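Long-range contacts in putative deoxyribonuclease yjjV (Escherichia coli, PDB 1ZZM), which probably hydrolyses ester bonds as a TatD-type metal-dependent hydrolase and putative deoxyribonuclease, using two divalent metal ions held in one subunit: residues A[41-46]-A[63-69]; A[97-101]-A[112-116]; A[159-163]-A[188-193]. All coordinates share one frame. Residues are numbered along the deposited sequence.

Contact 1 of 3, residues A[41-46]-A[63-69]; sequences TEAENF and LGLHPGM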
# COMPACT_ATOMS: atom_id res chain seq x y z
N THR A 41 5.44 9.62 2.01
CA THR A 41 6.81 9.13 1.86
C THR A 41 7.81 9.79 2.80
O THR A 41 8.87 9.23 3.09
CB THR A 41 7.32 9.36 0.44
OG1 THR A 41 7.19 10.77 0.12
CG2 THR A 41 6.49 8.50 -0.59
N GLU A 42 7.46 10.97 3.29
CA GLU A 42 8.37 11.73 4.15
C GLU A 42 7.63 12.86 4.80
O GLU A 42 6.62 13.32 4.27
CB GLU A 42 9.54 12.29 3.33
CG GLU A 42 9.13 13.37 2.30
CD GLU A 42 10.35 13.97 1.58
OE1 GLU A 42 11.15 14.69 2.23
OE2 GLU A 42 10.51 13.70 0.38
N ALA A 43 8.17 13.35 5.91
CA ALA A 43 7.51 14.39 6.71
C ALA A 43 7.21 15.66 5.93
O ALA A 43 6.20 16.29 6.17
CB ALA A 43 8.38 14.73 7.96
N GLU A 44 8.07 16.02 4.99
CA GLU A 44 7.82 17.21 4.22
C GLU A 44 6.55 17.10 3.38
O GLU A 44 5.98 18.13 3.00
CB GLU A 44 9.03 17.51 3.33
CG GLU A 44 8.76 18.57 2.30
CD GLU A 44 10.01 18.94 1.53
OE1 GLU A 44 10.64 18.03 0.94
OE2 GLU A 44 10.36 20.14 1.52
N ASN A 45 6.09 15.88 3.09
CA ASN A 45 4.86 15.68 2.32
C ASN A 45 3.62 15.41 3.21
O ASN A 45 2.52 15.21 2.67
CB ASN A 45 5.00 14.50 1.35
CG ASN A 45 6.06 14.75 0.32
OD1 ASN A 45 6.45 15.89 0.12
ND2 ASN A 45 6.54 13.69 -0.36
N PHE A 46 3.76 15.41 4.54
CA PHE A 46 2.58 15.15 5.39
C PHE A 46 1.42 16.14 5.16
O PHE A 46 0.25 15.75 5.06
CB PHE A 46 2.93 15.16 6.89
CG PHE A 46 3.79 14.00 7.33
CD1 PHE A 46 4.09 12.96 6.45
CD2 PHE A 46 4.28 13.95 8.64
CE1 PHE A 46 4.87 11.87 6.87
CE2 PHE A 46 5.06 12.86 9.07
CZ PHE A 46 5.35 11.83 8.18
N LEU A 63 0.33 8.20 7.00
CA LEU A 63 1.49 9.04 7.25
C LEU A 63 2.59 8.13 7.75
O LEU A 63 2.38 7.22 8.57
CB LEU A 63 1.20 10.09 8.33
CG LEU A 63 0.04 11.04 8.05
CD1 LEU A 63 -0.12 12.00 9.25
CD2 LEU A 63 0.32 11.81 6.75
N GLY A 64 3.79 8.37 7.23
CA GLY A 64 4.90 7.54 7.60
C GLY A 64 6.10 7.96 6.78
O GLY A 64 5.99 8.81 5.86
N LEU A 65 7.22 7.32 7.06
CA LEU A 65 8.50 7.65 6.42
C LEU A 65 9.01 6.44 5.62
O LEU A 65 9.38 5.43 6.20
CB LEU A 65 9.47 8.03 7.54
CG LEU A 65 8.97 9.09 8.55
CD1 LEU A 65 9.96 9.22 9.70
CD2 LEU A 65 8.83 10.46 7.87
N HIS A 66 9.03 6.58 4.28
CA HIS A 66 9.41 5.57 3.30
C HIS A 66 10.91 5.26 3.30
O HIS A 66 11.74 6.17 3.36
CB HIS A 66 8.93 6.08 1.91
CG HIS A 66 8.86 5.02 0.85
ND1 HIS A 66 9.97 4.34 0.40
CD2 HIS A 66 7.83 4.63 0.06
CE1 HIS A 66 9.63 3.57 -0.62
NE2 HIS A 66 8.34 3.73 -0.85
N PRO A 67 11.28 3.97 3.24
CA PRO A 67 12.71 3.63 3.26
C PRO A 67 13.47 4.21 2.07
O PRO A 67 14.68 4.47 2.16
CB PRO A 67 12.72 2.09 3.28
CG PRO A 67 11.41 1.71 2.60
CD PRO A 67 10.44 2.75 3.14
N GLY A 68 12.74 4.44 0.98
CA GLY A 68 13.37 4.99 -0.23
C GLY A 68 13.80 6.43 -0.04
O GLY A 68 14.61 6.94 -0.80
N MET A 69 13.26 7.09 0.97
CA MET A 69 13.61 8.48 1.28
C MET A 69 14.40 8.55 2.60
O MET A 69 14.40 9.58 3.29
CB MET A 69 12.33 9.32 1.43
CG MET A 69 11.63 9.63 0.10
SD MET A 69 10.89 8.22 -0.75
CE MET A 69 9.99 9.10 -2.12
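The two segments are loops that follow adjacent parallel strands 33-39 and 59-63 of the TIM-barrel-like TatD fold, and they run side by side in opposite directions. Thr41 lies opposite His66 (CA to CA 4.6 Å) and Glu42 opposite Leu65 (4.7 Å). One backbone hydrogen bond joins them, from His66 N to Thr41 O at 2.9 Å. A 3-10 segment begins at Pro67. Gly68 N donates a hydrogen bond to His66 ND1 at 2.8 Å, and Met69 N one to His66 O at 3.0 Å. Thr41 is largely covered: its CB meets His66 CB at 3.9 Å and Met69 CE at 3.7 Å. At the other end the Phe46 ring folds back over residues 63-65. Leu63 CB lies over one ring face, and Phe46 CE1 meets Gly64 O at the ring edge, 3.4 Å away. Phe46 CZ touches Leu65 CD2 at 3.8 Å. The carboxylate of Glu42 forms a salt bridge with Lys72. Thr41, His66 and Met69 line a pocket holding a polyethylene glycol, probably from the crystallisation liquor, and beside the dinuclear zinc site His66 packs against the ligands Glu97 and His133. Helix 75-87 packs against Ala43, Leu63 and Leu65, and helix 109-125 against Leu65.

Contact 2 of 3, residues A[97-101]-A[112-116]; sequences EIGLD and QQWLL. With ZN (zinc ion), chain C; ZN (zinc ion), chain B.
A side-chain amide pairs with one residue's backbone: Asp101 N donates to Gln112 OE1 and Gln112 NE2 donates to Asp101 O, both at 2.8 Å. Gln112 reaches across with chi1 m, chi2 t and chi3 39°, and its NE2 also bonds Pro107 O. Strand 98-101 and helix segment 112-116 run nearly antiparallel (166°), axes 7.9 Å apart. Gly99 faces Leu116 (CA to CA 5.8 Å) and Leu100 faces Gln112 (6.2 Å). This is the strand-helix half of a beta-alpha-beta unit in the TIM-barrel-like TatD fold. Gly99 has phi/psi 151/-156, where a CB would clash with the preceding carbonyl. Water 1 links strand to helix, 2.8 Å from both Gly99 O and Gln112 O. Leu116 (chi1 t, chi2 p) places CD1 3.8 Å from Ile98 CG1 and CD2 4.0 Å from Leu100 CD2. Asp101 OD2 is hydrogen-bonded to His133 and salt-bridged to Arg135. Glu97, where the chain turns a corner, bridges two zinc ions through OE1 (2.0 Å, chain B) and OE2 (2.1 Å, chain C), as does water 2.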
# COMPACT_ATOMS: atom_id res chain seq x y z
N GLU A 97 3.47 4.33 4.62
CA GLU A 97 4.45 3.82 3.72
C GLU A 97 5.73 3.81 4.50
O GLU A 97 6.47 4.78 4.56
CB GLU A 97 4.61 4.26 2.29
CG GLU A 97 5.23 2.94 1.72
CD GLU A 97 5.25 2.74 0.22
OE1 GLU A 97 4.84 3.62 -0.56
OE2 GLU A 97 5.70 1.65 -0.18
N ILE A 98 5.90 2.69 5.19
CA ILE A 98 7.10 2.43 5.98
C ILE A 98 7.54 1.05 5.50
O ILE A 98 6.79 0.38 4.80
CB ILE A 98 6.82 2.37 7.48
CG1 ILE A 98 5.94 1.16 7.80
CG2 ILE A 98 6.15 3.66 7.91
CD1 ILE A 98 5.48 1.13 9.25
N GLY A 99 8.77 0.66 5.83
CA GLY A 99 9.22 -0.64 5.41
C GLY A 99 10.73 -0.68 5.19
O GLY A 99 11.48 0.08 5.80
N LEU A 100 11.15 -1.64 4.36
CA LEU A 100 12.55 -1.88 4.08
C LEU A 100 12.76 -2.05 2.59
O LEU A 100 11.86 -2.47 1.86
CB LEU A 100 13.01 -3.15 4.77
CG LEU A 100 12.67 -3.23 6.27
CD1 LEU A 100 12.82 -4.65 6.66
CD2 LEU A 100 13.55 -2.28 7.11
N ASP A 101 13.98 -1.78 2.13
CA ASP A 101 14.23 -1.91 0.69
C ASP A 101 15.75 -2.10 0.55
O ASP A 101 16.51 -1.19 0.87
CB ASP A 101 13.79 -0.60 0.03
CG ASP A 101 13.89 -0.64 -1.48
OD1 ASP A 101 14.85 -1.23 -1.98
OD2 ASP A 101 13.00 -0.06 -2.17
N GLN A 112 17.58 1.53 8.40
CA GLN A 112 16.21 1.31 7.90
C GLN A 112 15.40 0.54 8.93
O GLN A 112 14.21 0.82 9.15
CB GLN A 112 16.19 0.46 6.62
CG GLN A 112 16.65 1.18 5.36
CD GLN A 112 16.32 0.37 4.12
OE1 GLN A 112 15.25 -0.25 4.04
NE2 GLN A 112 17.22 0.39 3.13
N GLN A 113 16.03 -0.48 9.51
CA GLN A 113 15.30 -1.29 10.50
C GLN A 113 14.99 -0.53 11.78
O GLN A 113 13.93 -0.73 12.38
CB GLN A 113 16.07 -2.55 10.82
CG GLN A 113 16.13 -3.45 9.59
CD GLN A 113 17.03 -4.62 9.77
OE1 GLN A 113 16.63 -5.65 10.32
NE2 GLN A 113 18.28 -4.48 9.33
N TRP A 114 15.91 0.32 12.21
CA TRP A 114 15.62 1.08 13.44
C TRP A 114 14.43 1.99 13.16
O TRP A 114 13.49 2.13 13.98
CB TRP A 114 16.83 1.94 13.84
CG TRP A 114 16.56 2.79 15.02
CD1 TRP A 114 16.62 2.40 16.34
CD2 TRP A 114 16.16 4.16 15.02
NE1 TRP A 114 16.28 3.45 17.16
CE2 TRP A 114 15.99 4.55 16.37
CE3 TRP A 114 15.94 5.10 14.01
CZ2 TRP A 114 15.61 5.84 16.74
CZ3 TRP A 114 15.55 6.39 14.38
CH2 TRP A 114 15.39 6.74 15.74
N LEU A 115 14.45 2.62 11.99
CA LEU A 115 13.39 3.55 11.62
C LEU A 115 12.05 2.84 11.48
O LEU A 115 11.01 3.35 11.90
CB LEU A 115 13.74 4.29 10.32
CG LEU A 115 12.67 5.29 9.85
CD1 LEU A 115 12.40 6.28 10.97
CD2 LEU A 115 13.18 6.05 8.60
N LEU A 116 12.07 1.66 10.88
CA LEU A 116 10.83 0.88 10.78
C LEU A 116 10.28 0.57 12.18
O LEU A 116 9.10 0.73 12.44
CB LEU A 116 11.09 -0.45 10.06
CG LEU A 116 9.96 -1.47 10.07
CD1 LEU A 116 8.76 -0.94 9.22
CD2 LEU A 116 10.47 -2.80 9.55
ZN ZN C . 6.38 0.73 -1.97
ZN ZN B . 4.31 3.18 -2.45
O HOH W 1 12.89 2.16 7.10
O HOH W 2 6.19 2.55 -2.87
O HOH W 3 7.02 0.03 -4.20

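Contact 3 of 3, residues A[159-163]-A[188-193]; sequences FSGSL and SKTRDV
Segment 159-163 is an extended loop that runs into a helix at Leu163. Segment 188-193 starts as a loop, with Lys189 at the N-cap position, and is helical from Thr190. Ser160 lies opposite Thr190 (CA to CA 5.6 Å) and Leu163 opposite Val193 (5.0 Å). Thr190 and Val193, one turn apart, both point their CA-to-CB bonds toward the loop. Thr190 is in rotamer m and Ser160 in t. Thr190 OG1 is hydrogen-bonded to Ser160 OG at 3.1 Å, and either hydroxyl could be the donor. Ser188, in rotamer p, brings its OG to 2.9 Å from Thr190 OG1, so three hydroxyls cluster at this end. Thr190 CG2 lies 3.5 Å from Phe159 O. Val193, in rotamer t, fills the other end. Val193 CG2 is 3.6 Å from Gly161 O and 3.4 Å from Leu163 N. Val193 CG1 meets Leu163 CD1 at 3.9 Å and Phe159 CE2 at 4.1 Å. Leu163 (chi1 t, chi2 p) and Phe159 (chi1 t, chi2 85°) point their CA-to-CB bonds sideways, but their ends come nearer to Val193. Gly161 has phi/psi 163/-161, where a CB would clash with the carbonyl before it and crowd Phe159 CZ. Lys189 NZ forms a salt bridge with Asp192 OD2 at 3.0 Å. Ser162 is the N-cap of helix 163-171. The contact joins the loop after strand 154-156 to the start of helix 190-196, in successive beta-alpha units of the TIM-barrel-like TatD fold, with Ala166 of helix 163-171 packing on both Phe159 and Val193.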
# COMPACT_ATOMS: atom_id res chain seq x y z
N PHE A 159 3.24 -6.76 -3.38
CA PHE A 159 3.99 -7.98 -3.17
C PHE A 159 4.51 -8.71 -4.40
O PHE A 159 3.78 -8.92 -5.38
CB PHE A 159 3.14 -8.99 -2.37
CG PHE A 159 3.89 -10.26 -2.04
CD1 PHE A 159 4.72 -10.34 -0.92
CD2 PHE A 159 3.80 -11.37 -2.89
CE1 PHE A 159 5.46 -11.50 -0.66
CE2 PHE A 159 4.55 -12.53 -2.63
CZ PHE A 159 5.37 -12.59 -1.51
N SER A 160 5.78 -9.08 -4.34
CA SER A 160 6.36 -9.91 -5.38
C SER A 160 7.32 -10.79 -4.61
O SER A 160 8.16 -10.30 -3.86
CB SER A 160 7.14 -9.12 -6.42
OG SER A 160 7.69 -10.07 -7.34
N GLY A 161 7.20 -12.10 -4.79
CA GLY A 161 8.09 -12.97 -4.05
C GLY A 161 7.58 -14.38 -4.04
O GLY A 161 6.74 -14.72 -4.84
N SER A 162 8.07 -15.19 -3.11
CA SER A 162 7.71 -16.60 -3.03
C SER A 162 6.43 -16.89 -2.26
O SER A 162 5.93 -16.08 -1.47
CB SER A 162 8.85 -17.39 -2.37
OG SER A 162 8.92 -17.12 -0.98
N LEU A 163 5.90 -18.08 -2.48
CA LEU A 163 4.70 -18.48 -1.78
C LEU A 163 5.00 -18.53 -0.28
O LEU A 163 4.18 -18.10 0.53
CB LEU A 163 4.26 -19.85 -2.27
CG LEU A 163 2.98 -20.39 -1.65
CD1 LEU A 163 1.90 -19.41 -1.87
CD2 LEU A 163 2.62 -21.72 -2.27
N SER A 188 8.20 -13.23 -12.91
CA SER A 188 8.31 -13.91 -11.63
C SER A 188 7.19 -14.93 -11.53
O SER A 188 6.40 -15.11 -12.46
CB SER A 188 8.17 -12.93 -10.44
OG SER A 188 6.82 -12.53 -10.23
N LYS A 189 7.12 -15.58 -10.38
CA LYS A 189 6.10 -16.59 -10.14
C LYS A 189 5.06 -16.05 -9.17
O LYS A 189 4.32 -16.80 -8.52
CB LYS A 189 6.76 -17.85 -9.57
CG LYS A 189 7.83 -18.46 -10.48
CD LYS A 189 7.29 -18.73 -11.88
CE LYS A 189 6.08 -19.66 -11.83
NZ LYS A 189 5.40 -19.78 -13.16
N THR A 190 5.00 -14.73 -9.08
CA THR A 190 4.04 -14.11 -8.18
C THR A 190 2.58 -14.42 -8.55
O THR A 190 1.70 -14.52 -7.67
CB THR A 190 4.29 -12.60 -8.07
OG1 THR A 190 5.60 -12.39 -7.55
CG2 THR A 190 3.28 -11.95 -7.09
N ARG A 191 2.29 -14.61 -9.83
CA ARG A 191 0.92 -14.92 -10.22
C ARG A 191 0.48 -16.23 -9.58
O ARG A 191 -0.67 -16.35 -9.14
CB ARG A 191 0.78 -15.02 -11.75
CG ARG A 191 1.02 -13.70 -12.49
CD ARG A 191 1.33 -13.94 -13.98
NE ARG A 191 0.33 -14.73 -14.69
CZ ARG A 191 -0.83 -14.27 -15.15
NH1 ARG A 191 -1.17 -13.00 -14.98
NH2 ARG A 191 -1.67 -15.07 -15.81
N ASP A 192 1.39 -17.20 -9.50
CA ASP A 192 1.05 -18.48 -8.90
C ASP A 192 0.80 -18.34 -7.40
O ASP A 192 -0.04 -19.05 -6.85
CB ASP A 192 2.17 -19.51 -9.14
CG ASP A 192 2.24 -19.97 -10.58
OD1 ASP A 192 1.17 -20.01 -11.25
OD2 ASP A 192 3.35 -20.32 -11.04
N VAL A 193 1.52 -17.43 -6.75
CA VAL A 193 1.34 -17.19 -5.31
C VAL A 193 -0.02 -16.59 -5.09
O VAL A 193 -0.83 -17.08 -4.28
CB VAL A 193 2.43 -16.20 -4.76
CG1 VAL A 193 2.11 -15.80 -3.28
CG2 VAL A 193 3.77 -16.82 -4.85

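The three contacts follow one another along the chain and none nests or crosses. Contact 1 closes first, around helix 46-55 and strand 59-63, and ties together two loops of the three-stranded sheet. Contact 2 comes next, around a short connection, and fastens the first strand of the five-stranded sheet to its following helix. Contacts 1 and 2 touch: His66 CD2 is 3.2 Å from Glu97 CD, and Pro67 CB is 3.5 Å from Gly99 O. Contact 3 closes last, around helix 163-171 and strand 175-178. It lies across the chain's centre from contact 1, their centres about 27 Å apart.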